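Local coordinates for protein NegoA.19184.a (Neisseria gonorrhoeae, PDB 5UEB) that is of unknown function, a hypothetical protein of the DUF4265 family that joins an antiparallel beta meander to a ferredoxin-like alpha/beta half, at residues Met9-Val15 with Glu27-Ile33; Ala52-Ala58 with Leu71-Asn77; Thr78-Val84 with Leu137-Cys143; Ile96-Lys102 with Val113-Lys119. One frame throughout, in Å; residues are numbered along the deposited sequence. Where two conformers were deposited one is given.

Contact 1: Met9-Val15 with Glu27-Ile33; sequences MKSKLTV and EILSGNI. With EDO (1,2-ethanediol), chain M.
Ile-33, with chi1 and chi2 both m, lays its CD1 on Ser-11 CB at 3.7 Å and sets its CB 4.0 Å from Met-9 CB. From there two extended strands, 10-15 and 27-33, run antiparallel as the arms of a beta hairpin; strong twist leaves 129° between their directions, with the axes 4.4 Å apart at closest. Ser-11/Gly-31, Leu-13/Leu-29 and Val-15/Glu-27 are hydrogen-bonded pairs: Ser-11 N to Gly-31 O is 2.9 Å, Leu-29 N to Leu-13 O 2.8 Å and Val-15 N to Glu-27 O 2.8 Å, each with its reciprocal bond. Ile-33 N to Met-9 O, 2.9 Å, extends the ladder. Non-hydrogen-bonded pairs Lys-10/Asn-32, Lys-12/Ser-30 and Thr-14/Ile-28 fill one face, where both lysines bend across on m chi1 and chi2: Lys-10 NZ donates to Asn-32 OD1 and Lys-12 NZ to Ser-30 OG, each 2.8 Å. On the other face Val-15 CG2 meets Leu-29 CD1 at 3.9 Å. Strand 39-41 continues the sheet beside 27-33, while Thr-14 bonds through its backbone to Leu-66 and Phe-68 of strand 65-73, curling the meander toward a closed barrel around Leu-13.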
# COMPACT_ATOMS: atom_id res chain seq x y z
N MET B 9 -20.31 -18.73 -3.14
CA MET B 9 -19.73 -17.80 -2.17
C MET B 9 -19.52 -16.38 -2.71
O MET B 9 -18.48 -15.76 -2.48
CB MET B 9 -18.44 -18.37 -1.57
CG MET B 9 -18.64 -19.72 -0.91
SD MET B 9 -17.23 -20.14 0.12
CE MET B 9 -17.52 -21.90 0.39
N LYS B 10 -20.51 -15.84 -3.41
CA LYS B 10 -20.43 -14.45 -3.83
C LYS B 10 -20.44 -13.53 -2.61
O LYS B 10 -21.07 -13.82 -1.58
CB LYS B 10 -21.60 -14.08 -4.74
CG LYS B 10 -21.95 -15.08 -5.84
CD LYS B 10 -20.74 -15.56 -6.63
CE LYS B 10 -20.00 -14.41 -7.30
NZ LYS B 10 -18.92 -14.96 -8.19
N SER B 11 -19.73 -12.41 -2.73
CA SER B 11 -19.65 -11.48 -1.62
C SER B 11 -19.38 -10.07 -2.14
O SER B 11 -19.23 -9.84 -3.35
CB SER B 11 -18.60 -11.95 -0.61
OG SER B 11 -18.66 -11.19 0.59
N LYS B 12 -19.37 -9.13 -1.20
CA LYS B 12 -19.07 -7.73 -1.46
C LYS B 12 -18.05 -7.25 -0.43
O LYS B 12 -18.07 -7.67 0.73
CB LYS B 12 -20.32 -6.86 -1.27
CG LYS B 12 -21.59 -7.37 -1.90
CD LYS B 12 -21.59 -7.16 -3.38
CE LYS B 12 -23.00 -7.29 -3.93
NZ LYS B 12 -22.99 -7.29 -5.42
N LEU B 13 -17.18 -6.35 -0.88
CA LEU B 13 -16.15 -5.77 -0.04
C LEU B 13 -16.21 -4.25 -0.17
O LEU B 13 -16.40 -3.73 -1.27
CB LEU B 13 -14.81 -6.23 -0.61
CG LEU B 13 -13.57 -6.00 0.22
CD1 LEU B 13 -13.80 -6.68 1.54
CD2 LEU B 13 -12.42 -6.61 -0.53
N THR B 14 -16.03 -3.54 0.95
CA THR B 14 -15.86 -2.09 0.92
C THR B 14 -14.38 -1.73 0.98
O THR B 14 -13.66 -2.22 1.86
CB THR B 14 -16.60 -1.43 2.08
OG1 THR B 14 -18.01 -1.68 1.95
CG2 THR B 14 -16.36 0.09 2.09
N VAL B 15 -13.92 -0.91 0.04
CA VAL B 15 -12.57 -0.37 0.04
C VAL B 15 -12.65 1.07 0.51
O VAL B 15 -13.29 1.91 -0.15
CB VAL B 15 -11.93 -0.43 -1.36
CG1 VAL B 15 -10.48 0.08 -1.31
CG2 VAL B 15 -11.97 -1.83 -1.90
N GLU B 27 -15.59 2.59 -1.83
CA GLU B 27 -16.10 1.92 -3.02
C GLU B 27 -16.38 0.46 -2.69
O GLU B 27 -15.52 -0.22 -2.11
CB GLU B 27 -15.09 1.98 -4.18
CG GLU B 27 -15.58 1.20 -5.39
CD GLU B 27 -14.75 1.40 -6.64
OE1 GLU B 27 -15.12 0.81 -7.66
OE2 GLU B 27 -13.74 2.14 -6.62
N ILE B 28 -17.56 -0.04 -3.05
CA ILE B 28 -17.93 -1.44 -2.84
C ILE B 28 -17.63 -2.22 -4.10
O ILE B 28 -18.01 -1.81 -5.20
CB ILE B 28 -19.41 -1.58 -2.45
CG1 ILE B 28 -19.67 -0.82 -1.15
CG2 ILE B 28 -19.77 -3.07 -2.29
CD1 ILE B 28 -21.13 -0.81 -0.73
N LEU B 29 -16.94 -3.36 -3.95
CA LEU B 29 -16.60 -4.23 -5.07
C LEU B 29 -17.20 -5.62 -4.87
O LEU B 29 -17.11 -6.20 -3.78
CB LEU B 29 -15.08 -4.38 -5.20
CG LEU B 29 -14.31 -3.10 -5.56
CD1 LEU B 29 -12.82 -3.34 -5.41
CD2 LEU B 29 -14.64 -2.65 -6.97
N SER B 30 -17.79 -6.15 -5.93
CA SER B 30 -18.32 -7.51 -5.90
C SER B 30 -17.21 -8.51 -6.18
O SER B 30 -16.25 -8.23 -6.91
CB SER B 30 -19.41 -7.67 -6.96
OG SER B 30 -20.50 -6.80 -6.70
N GLY B 31 -17.34 -9.69 -5.60
CA GLY B 31 -16.37 -10.74 -5.83
C GLY B 31 -16.78 -12.07 -5.25
O GLY B 31 -17.97 -12.35 -5.07
N ASN B 32 -15.80 -12.91 -4.94
CA ASN B 32 -16.05 -14.27 -4.48
C ASN B 32 -15.11 -14.57 -3.32
O ASN B 32 -13.91 -14.31 -3.42
CB ASN B 32 -15.79 -15.27 -5.63
CG ASN B 32 -16.70 -16.51 -5.57
OD1 ASN B 32 -17.62 -16.64 -6.37
ND2 ASN B 32 -16.42 -17.42 -4.64
N ILE B 33 -15.65 -15.11 -2.22
CA ILE B 33 -14.80 -15.60 -1.15
C ILE B 33 -14.04 -16.82 -1.66
O ILE B 33 -14.60 -17.67 -2.38
CB ILE B 33 -15.64 -15.96 0.08
CG1 ILE B 33 -16.48 -14.77 0.56
CG2 ILE B 33 -14.75 -16.49 1.21
CD1 ILE B 33 -15.66 -13.59 0.96
C1 EDO M . -19.57 -4.44 2.11
O1 EDO M . -18.67 -3.87 3.07
C2 EDO M . -20.61 -5.27 2.86
O2 EDO M . -19.94 -6.37 3.50

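Contact 2: Ala52-Ala58 with Leu71-Asn77; sequences ALNDIVA and LIKASGN
Ile-56, Ile-72 and Asn-77 bury the most surface here, and each marks a different part of the joint. Ile-56 (phi/psi -108/128, chi1 m, chi2 t) sits at the classic beta bulge of a hairpin: its O receives both Ile-72 N at 2.8 Å and Lys-73 N at 3.0 Å, and its N donates to Lys-73 O at 3.0 Å. Beyond the bulge the antiparallel register slips by one, so Val-57 lies across from Leu-71, CA to CA 4.4 Å. Ile-72, at -99/-51 with chi1 and chi2 both m, turns the chain through a corner; its CB packs 4.1 Å from Ile-56 CG2 and its CG1 3.9 Å from Ala-58 CB. At the far end Asn-77 (chi1 m) sends ND2 to Leu-53 O, 2.9 Å, within a type II turn from Ala-52 to Asp-55. Asp-55 (chi1 m) spans both segments: OD1 takes Ser-75 N at 2.8 Å, and OD2 takes Ala-52 N, also at 2.8 Å. Ser-75 (chi1 p) forms an ST turn, with Asn-77 N 3.1 Å from its OG. One water bridges Asn-54 O and Lys-73 O; another bridges Asn-54 ND2 and Asn-77 ND2. The chemistry thus changes along the contact: backbone pairing ends with Ile-56 and Lys-73 at the bulge, and side-chain-to-backbone bonds then take over, so the joint past the sheet rests on Asp-55, Ser-75, Asn-77 and bound water.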
# COMPACT_ATOMS: atom_id res chain seq x y z
N ALA B 52 -7.02 -4.04 -9.04
CA ALA B 52 -7.43 -4.45 -10.38
C ALA B 52 -8.34 -5.66 -10.31
O ALA B 52 -8.33 -6.43 -9.34
CB ALA B 52 -6.22 -4.78 -11.26
N LEU B 53 -9.12 -5.81 -11.37
CA LEU B 53 -9.93 -7.01 -11.58
C LEU B 53 -9.08 -8.26 -11.35
O LEU B 53 -7.95 -8.36 -11.83
CB LEU B 53 -10.42 -6.99 -13.03
CG LEU B 53 -11.23 -8.19 -13.53
CD1 LEU B 53 -12.59 -8.23 -12.82
CD2 LEU B 53 -11.41 -8.13 -15.05
N ASN B 54 -9.65 -9.21 -10.60
CA ASN B 54 -9.07 -10.51 -10.32
C ASN B 54 -7.88 -10.46 -9.37
O ASN B 54 -7.24 -11.49 -9.14
CB ASN B 54 -8.81 -11.35 -11.58
CG ASN B 54 -10.11 -11.75 -12.26
OD1 ASN B 54 -11.11 -12.01 -11.59
ND2 ASN B 54 -10.11 -11.80 -13.58
N ASP B 55 -7.60 -9.31 -8.75
CA ASP B 55 -6.71 -9.29 -7.59
C ASP B 55 -7.33 -10.09 -6.45
O ASP B 55 -8.56 -10.17 -6.31
CB ASP B 55 -6.52 -7.85 -7.10
CG ASP B 55 -5.54 -7.03 -7.95
OD1 ASP B 55 -4.94 -7.56 -8.91
OD2 ASP B 55 -5.37 -5.84 -7.62
N ILE B 56 -6.47 -10.70 -5.63
CA ILE B 56 -6.89 -11.41 -4.43
C ILE B 56 -6.46 -10.58 -3.23
O ILE B 56 -5.29 -10.19 -3.13
CB ILE B 56 -6.30 -12.83 -4.36
CG1 ILE B 56 -6.81 -13.68 -5.52
CG2 ILE B 56 -6.67 -13.51 -3.04
CD1 ILE B 56 -6.07 -15.01 -5.68
N VAL B 57 -7.39 -10.29 -2.33
CA VAL B 57 -7.14 -9.38 -1.22
C VAL B 57 -7.58 -10.03 0.08
O VAL B 57 -8.47 -10.89 0.11
CB VAL B 57 -7.83 -8.01 -1.41
CG1 VAL B 57 -7.35 -7.32 -2.69
CG2 VAL B 57 -9.35 -8.17 -1.39
N ALA B 58 -6.94 -9.62 1.16
CA ALA B 58 -7.33 -9.98 2.52
C ALA B 58 -8.35 -8.99 3.04
O ALA B 58 -8.35 -7.81 2.66
CB ALA B 58 -6.11 -9.99 3.44
N LEU B 71 -3.47 -6.27 0.00
CA LEU B 71 -3.33 -7.11 -1.18
C LEU B 71 -2.65 -8.43 -0.82
O LEU B 71 -1.66 -8.44 -0.08
CB LEU B 71 -2.50 -6.36 -2.23
CG LEU B 71 -2.26 -7.06 -3.57
CD1 LEU B 71 -3.55 -7.21 -4.34
CD2 LEU B 71 -1.22 -6.27 -4.39
N ILE B 72 -3.19 -9.53 -1.32
CA ILE B 72 -2.57 -10.85 -1.19
C ILE B 72 -1.81 -11.23 -2.45
O ILE B 72 -0.65 -11.64 -2.38
CB ILE B 72 -3.61 -11.92 -0.81
CG1 ILE B 72 -4.08 -11.73 0.64
CG2 ILE B 72 -3.03 -13.33 -1.00
CD1 ILE B 72 -3.04 -12.05 1.69
N LYS B 73 -2.45 -11.13 -3.61
CA LYS B 73 -1.80 -11.50 -4.87
C LYS B 73 -2.36 -10.62 -5.98
O LYS B 73 -3.56 -10.68 -6.29
CB LYS B 73 -2.02 -12.98 -5.19
CG LYS B 73 -1.36 -13.44 -6.49
CD LYS B 73 -1.60 -14.93 -6.73
CE LYS B 73 -0.87 -15.41 -7.97
NZ LYS B 73 -1.21 -16.82 -8.29
N ALA B 74 -1.51 -9.80 -6.58
CA ALA B 74 -1.94 -9.02 -7.73
C ALA B 74 -2.17 -9.93 -8.93
O ALA B 74 -1.44 -10.89 -9.16
CB ALA B 74 -0.87 -7.97 -8.08
N SER B 75 -3.22 -9.61 -9.69
CA SER B 75 -3.49 -10.35 -10.92
C SER B 75 -2.49 -10.04 -12.02
O SER B 75 -2.30 -10.87 -12.92
CB SER B 75 -4.88 -10.01 -11.44
OG SER B 75 -4.96 -8.62 -11.74
N GLY B 76 -1.84 -8.88 -11.97
CA GLY B 76 -1.07 -8.40 -13.09
C GLY B 76 -1.84 -7.54 -14.06
O GLY B 76 -1.23 -6.97 -14.98
N ASN B 77 -3.15 -7.42 -13.89
CA ASN B 77 -3.95 -6.52 -14.70
C ASN B 77 -3.65 -5.08 -14.32
O ASN B 77 -3.21 -4.78 -13.21
CB ASN B 77 -5.44 -6.78 -14.47
CG ASN B 77 -5.92 -8.07 -15.11
OD1 ASN B 77 -5.46 -8.45 -16.18
ND2 ASN B 77 -6.87 -8.73 -14.47
O HOH W 1 -4.63 -12.41 -8.37
O HOH W 2 -7.87 -11.30 -15.39
O HOH W 3 -2.65 -6.24 -10.83

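Contact 3: Thr78-Val84 with Leu137-Cys143; sequences TTINIVV and LSYREAC
Leu-137 and Val-84 face each other at one end of the apolar centre, Leu-137 CB to Val-84 CG1 3.6 Å, and Leu-137 CD2 reaches Ile-82 CG2 at 4.0 Å. Next along the same face, Tyr-139 (chi1 p) carries CB 4.3 Å from Ile-82 CG1 and CD2 4.3 Å from Ile-80 CG2. Ile-80, chi1 and chi2 both m, places CD1 3.9 Å from Glu-141 CG. Helix 122-133 packs on this face, with Leu-128 against Ile-82 and Tyr-139. Strands 78-84 and 137-141 run antiparallel, 162° between their directions and 4.6 Å between axes at closest. They are the first and last strands of a beta-alpha-beta-beta-alpha-beta unit in which 137-143 is an edge, the strand order of a ferredoxin-like fold. Reciprocal backbone bonds join Asn-81 with Arg-140, both 2.9 Å N to O, and Val-83 with Ser-138, likewise both 2.9 Å. Glu-141 (-84/87) then centres an inverse gamma turn, and Ala-142 at -68/-39 shares Thr-79 with Cys-143 in a classic beta bulge: Thr-79 N to Cys-143 O is 2.8 Å and Cys-143 N to Thr-79 O 3.1 Å. On the opposite face Asn-81 OD1 rests 3.5 Å from Ala-142 CB. Polar groups find partners outside the strands: Tyr-139 OH bonds Asn-129, Glu-141 OE1 bonds Tyr-120 OH and salt-bridges Lys-125, and, on the other face, Thr-79 OG1 bonds Leu-51 O.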
# COMPACT_ATOMS: atom_id res chain seq x y z
N THR B 78 -3.90 -4.18 -15.27
CA THR B 78 -3.76 -2.74 -15.09
C THR B 78 -5.14 -2.09 -15.10
O THR B 78 -6.01 -2.51 -15.87
CB THR B 78 -2.94 -2.19 -16.27
OG1 THR B 78 -1.58 -2.63 -16.16
CG2 THR B 78 -2.96 -0.67 -16.34
N THR B 79 -5.35 -1.09 -14.24
CA THR B 79 -6.60 -0.32 -14.19
C THR B 79 -6.30 1.12 -14.57
O THR B 79 -5.46 1.77 -13.94
CB THR B 79 -7.19 -0.35 -12.78
OG1 THR B 79 -7.30 -1.71 -12.32
CG2 THR B 79 -8.59 0.31 -12.75
N ILE B 80 -7.00 1.63 -15.59
CA ILE B 80 -6.84 2.99 -16.09
C ILE B 80 -8.19 3.68 -15.96
O ILE B 80 -9.21 3.15 -16.43
CB ILE B 80 -6.39 3.00 -17.57
CG1 ILE B 80 -5.09 2.19 -17.76
CG2 ILE B 80 -6.24 4.44 -18.07
CD1 ILE B 80 -3.90 2.73 -16.99
N ASN B 81 -8.21 4.86 -15.32
CA ASN B 81 -9.41 5.68 -15.22
C ASN B 81 -9.37 6.71 -16.34
O ASN B 81 -8.33 7.33 -16.57
CB ASN B 81 -9.47 6.46 -13.90
CG ASN B 81 -9.30 5.60 -12.65
OD1 ASN B 81 -8.71 6.06 -11.67
ND2 ASN B 81 -9.84 4.38 -12.65
N ILE B 82 -10.49 6.90 -17.03
CA ILE B 82 -10.56 7.84 -18.16
C ILE B 82 -11.82 8.67 -18.01
O ILE B 82 -12.91 8.12 -17.85
CB ILE B 82 -10.59 7.13 -19.52
CG1 ILE B 82 -9.46 6.11 -19.65
CG2 ILE B 82 -10.57 8.17 -20.66
CD1 ILE B 82 -9.50 5.29 -20.94
N VAL B 83 -11.68 9.99 -18.10
CA VAL B 83 -12.84 10.88 -18.09
C VAL B 83 -12.79 11.75 -19.33
O VAL B 83 -11.71 12.17 -19.76
CB VAL B 83 -12.89 11.71 -16.79
CG1 VAL B 83 -11.72 12.62 -16.69
CG2 VAL B 83 -14.18 12.52 -16.73
N VAL B 84 -13.96 12.00 -19.94
CA VAL B 84 -14.04 12.76 -21.18
C VAL B 84 -14.99 13.94 -21.01
O VAL B 84 -15.84 13.98 -20.11
CB VAL B 84 -14.42 11.91 -22.41
CG1 VAL B 84 -13.34 10.90 -22.71
CG2 VAL B 84 -15.76 11.22 -22.19
N LEU B 137 -9.92 14.71 -22.91
CA LEU B 137 -9.99 13.70 -21.86
C LEU B 137 -8.82 13.87 -20.90
O LEU B 137 -7.83 14.55 -21.19
CB LEU B 137 -10.03 12.26 -22.39
CG LEU B 137 -8.83 11.54 -23.01
CD1 LEU B 137 -7.70 11.15 -22.05
CD2 LEU B 137 -9.31 10.31 -23.78
N SER B 138 -8.97 13.23 -19.74
CA SER B 138 -7.91 13.05 -18.77
C SER B 138 -7.89 11.58 -18.35
O SER B 138 -8.93 10.91 -18.39
CB SER B 138 -8.13 13.91 -17.52
OG SER B 138 -8.13 15.28 -17.84
N TYR B 139 -6.72 11.10 -17.95
CA TYR B 139 -6.63 9.71 -17.54
C TYR B 139 -5.68 9.57 -16.37
O TYR B 139 -4.82 10.43 -16.12
CB TYR B 139 -6.24 8.79 -18.71
CG TYR B 139 -4.79 8.85 -19.15
CD1 TYR B 139 -4.34 9.85 -20.01
CD2 TYR B 139 -3.86 7.91 -18.71
CE1 TYR B 139 -3.01 9.91 -20.41
CE2 TYR B 139 -2.53 7.96 -19.10
CZ TYR B 139 -2.11 8.95 -19.96
OH TYR B 139 -0.79 8.99 -20.34
N ARG B 140 -5.85 8.47 -15.64
CA ARG B 140 -5.05 8.17 -14.48
C ARG B 140 -4.67 6.69 -14.49
O ARG B 140 -5.51 5.83 -14.79
CB ARG B 140 -5.85 8.49 -13.21
CG ARG B 140 -5.19 8.10 -11.92
CD ARG B 140 -5.85 8.83 -10.76
NE ARG B 140 -5.65 10.27 -10.86
CZ ARG B 140 -4.64 10.92 -10.29
NH1 ARG B 140 -3.73 10.26 -9.58
NH2 ARG B 140 -4.54 12.23 -10.43
N GLU B 141 -3.42 6.41 -14.16
CA GLU B 141 -2.94 5.04 -13.96
C GLU B 141 -3.28 4.63 -12.53
O GLU B 141 -2.49 4.78 -11.60
CB GLU B 141 -1.45 4.95 -14.25
CG GLU B 141 -1.19 5.25 -15.72
CD GLU B 141 0.28 5.35 -16.08
OE1 GLU B 141 0.57 5.26 -17.29
OE2 GLU B 141 1.15 5.51 -15.18
N ALA B 142 -4.51 4.11 -12.36
CA ALA B 142 -4.98 3.77 -11.02
C ALA B 142 -4.20 2.60 -10.45
O ALA B 142 -3.88 2.58 -9.25
CB ALA B 142 -6.47 3.45 -11.07
N CYS B 143 -3.88 1.61 -11.29
CA CYS B 143 -3.14 0.44 -10.84
C CYS B 143 -2.32 -0.05 -12.02
O CYS B 143 -2.89 -0.47 -13.03
CB CYS B 143 -4.11 -0.65 -10.38
SG CYS B 143 -3.35 -2.16 -9.77

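Contact 4: Ile96-Lys102 with Val113-Lys119; sequences IEEHSGK and VNFPPKK. With EDO (1,2-ethanediol), chain J.
His-99, just past the last helical turn, uses its ring to hold a loop: ND1 donates to the backbone O of Lys-119 at 2.8 Å (169°). With chi1 m and chi2 -121°, its NE2 is left 2.8 Å from O1 of an ethanediol, to which it is hydrogen-bonded. Ser-100 follows with positive phi (61/29), then Gly-101 at -81/146 slides past Phe-115, CA to CD1 3.9 Å; a CB there would strike the ring. Phe-115 (chi1 m) also takes Ile-96 CG1 at 4.1 Å from its CZ, and Ile-96 CG2 touches Val-113 CG1 at 3.8 Å. Strand pairing begins at Lys-102 and Asn-114, an antiparallel hydrogen-bonded pair: Lys-102 N to Asn-114 O 3.0 Å, Asn-114 N to Lys-102 O 2.8 Å. One water joins Glu-98 O, Ser-100 OG and Lys-119 NZ. Gly-101 N to Ile-96 O (2.8 Å) and Ser-100 N to Glu-97 O (3.0 Å) define a Schellman motif, here closing the first helix of a ferredoxin-like fold.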
# COMPACT_ATOMS: atom_id res chain seq x y z
N ILE B 96 -8.73 0.37 -27.33
CA ILE B 96 -8.97 -0.37 -26.08
C ILE B 96 -9.35 -1.81 -26.38
O ILE B 96 -8.81 -2.75 -25.79
CB ILE B 96 -10.03 0.35 -25.23
CG1 ILE B 96 -9.45 1.66 -24.69
CG2 ILE B 96 -10.51 -0.57 -24.11
CD1 ILE B 96 -10.48 2.57 -24.03
N GLU B 97 -10.28 -2.00 -27.32
CA GLU B 97 -10.73 -3.34 -27.69
C GLU B 97 -9.61 -4.15 -28.34
O GLU B 97 -9.44 -5.34 -28.05
CB GLU B 97 -11.94 -3.24 -28.62
CG GLU B 97 -12.37 -4.55 -29.28
CD GLU B 97 -12.89 -5.57 -28.29
OE1 GLU B 97 -12.83 -6.78 -28.59
OE2 GLU B 97 -13.36 -5.16 -27.20
N GLU B 98 -8.82 -3.51 -29.22
CA GLU B 98 -7.73 -4.24 -29.88
C GLU B 98 -6.68 -4.68 -28.87
O GLU B 98 -6.01 -5.70 -29.09
CB GLU B 98 -7.11 -3.38 -30.99
N HIS B 99 -6.53 -3.95 -27.77
CA HIS B 99 -5.61 -4.28 -26.69
C HIS B 99 -6.25 -5.18 -25.62
O HIS B 99 -5.73 -5.26 -24.50
CB HIS B 99 -5.06 -3.00 -26.05
CG HIS B 99 -4.08 -2.27 -26.91
ND1 HIS B 99 -2.79 -2.02 -26.50
CD2 HIS B 99 -4.19 -1.74 -28.15
CE1 HIS B 99 -2.14 -1.36 -27.45
NE2 HIS B 99 -2.97 -1.18 -28.47
N SER B 100 -7.37 -5.84 -25.94
CA SER B 100 -8.03 -6.76 -25.02
C SER B 100 -8.49 -6.07 -23.73
O SER B 100 -8.57 -6.70 -22.67
CB SER B 100 -7.18 -8.00 -24.71
OG SER B 100 -6.90 -8.73 -25.90
N GLY B 101 -8.79 -4.78 -23.81
CA GLY B 101 -9.27 -4.07 -22.65
C GLY B 101 -10.75 -4.31 -22.42
O GLY B 101 -11.53 -4.50 -23.35
N LYS B 102 -11.13 -4.33 -21.14
CA LYS B 102 -12.53 -4.44 -20.73
C LYS B 102 -12.90 -3.16 -20.01
O LYS B 102 -12.10 -2.62 -19.25
CB LYS B 102 -12.73 -5.63 -19.79
CG LYS B 102 -12.52 -6.99 -20.45
CD LYS B 102 -12.80 -8.12 -19.47
CE LYS B 102 -12.27 -9.45 -19.97
NZ LYS B 102 -12.42 -10.51 -18.93
N VAL B 113 -10.92 1.05 -17.09
CA VAL B 113 -10.54 0.07 -18.10
C VAL B 113 -9.54 -0.90 -17.50
O VAL B 113 -8.55 -0.48 -16.89
CB VAL B 113 -9.95 0.76 -19.33
CG1 VAL B 113 -9.59 -0.27 -20.40
CG2 VAL B 113 -10.92 1.81 -19.86
N ASN B 114 -9.79 -2.19 -17.70
CA ASN B 114 -8.86 -3.25 -17.32
C ASN B 114 -8.04 -3.66 -18.54
O ASN B 114 -8.62 -4.00 -19.58
CB ASN B 114 -9.59 -4.49 -16.82
CG ASN B 114 -8.64 -5.56 -16.37
OD1 ASN B 114 -8.09 -5.48 -15.27
ND2 ASN B 114 -8.40 -6.56 -17.23
N PHE B 115 -6.72 -3.65 -18.40
CA PHE B 115 -5.83 -4.20 -19.41
C PHE B 115 -5.07 -5.40 -18.88
O PHE B 115 -4.46 -5.32 -17.80
CB PHE B 115 -4.81 -3.14 -19.89
CG PHE B 115 -5.42 -2.05 -20.72
CD1 PHE B 115 -5.84 -2.29 -22.01
CD2 PHE B 115 -5.56 -0.77 -20.20
CE1 PHE B 115 -6.40 -1.28 -22.78
CE2 PHE B 115 -6.12 0.25 -20.96
CZ PHE B 115 -6.53 -0.00 -22.26
N PRO B 116 -5.07 -6.52 -19.60
CA PRO B 116 -4.28 -7.68 -19.18
C PRO B 116 -2.79 -7.36 -19.21
O PRO B 116 -2.38 -6.34 -19.79
CB PRO B 116 -4.63 -8.74 -20.24
CG PRO B 116 -5.94 -8.29 -20.82
CD PRO B 116 -5.89 -6.79 -20.79
N PRO B 117 -1.96 -8.21 -18.60
CA PRO B 117 -0.51 -7.97 -18.64
C PRO B 117 -0.01 -7.66 -20.05
O PRO B 117 -0.39 -8.32 -21.02
CB PRO B 117 0.07 -9.30 -18.13
CG PRO B 117 -1.00 -9.85 -17.23
CD PRO B 117 -2.31 -9.43 -17.84
N LYS B 118 0.84 -6.64 -20.14
CA LYS B 118 1.56 -6.19 -21.33
C LYS B 118 0.68 -5.44 -22.33
O LYS B 118 1.20 -4.94 -23.32
CB LYS B 118 2.35 -7.30 -22.06
CG LYS B 118 3.18 -8.18 -21.14
CD LYS B 118 3.99 -9.20 -21.91
CE LYS B 118 4.82 -10.04 -20.97
NZ LYS B 118 5.83 -10.88 -21.68
N LYS B 119 -0.63 -5.33 -22.11
CA LYS B 119 -1.50 -4.71 -23.09
C LYS B 119 -1.58 -3.19 -22.94
O LYS B 119 -1.86 -2.50 -23.93
CB LYS B 119 -2.91 -5.31 -23.03
CG LYS B 119 -2.96 -6.77 -23.42
CD LYS B 119 -2.55 -6.97 -24.86
CE LYS B 119 -2.58 -8.43 -25.23
NZ LYS B 119 -2.41 -8.62 -26.68
C1 EDO J . -3.26 1.39 -30.85
O1 EDO J . -2.23 0.41 -30.71
C2 EDO J . -4.29 0.90 -31.86
O2 EDO J . -4.77 -0.39 -31.46
O HOH W 4 -4.98 -7.90 -27.60
O HOH W 5 -9.25 -7.15 -19.90

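Overall arrangement
Contacts 1 and 2 belong to the five-stranded meander and meet where Leu-13 CD2 packs 3.5 Å from Val-57 CG2; contacts 3 and 4 share the four-stranded sheet, whose strands 78-84 and 110-115 are neighbours. Contact 3 is the most buried and lies nearest the chain's centre, whereas contact 1 combines an apolar face with exposed lysines. Both are mainly backbone ladders, unbroken in contact 1 but interrupted by a bulge near the end of contact 3. Contacts 2 and 4 instead sit where strands give way to turns, and add side-chain-to-backbone bonds and water to a short stretch of backbone pairing. Contact 2 bridges the halves: Ala-52 abuts Thr-79 of contact 3, and Asn-77 abuts Asn-114 and Pro-116 of contact 4.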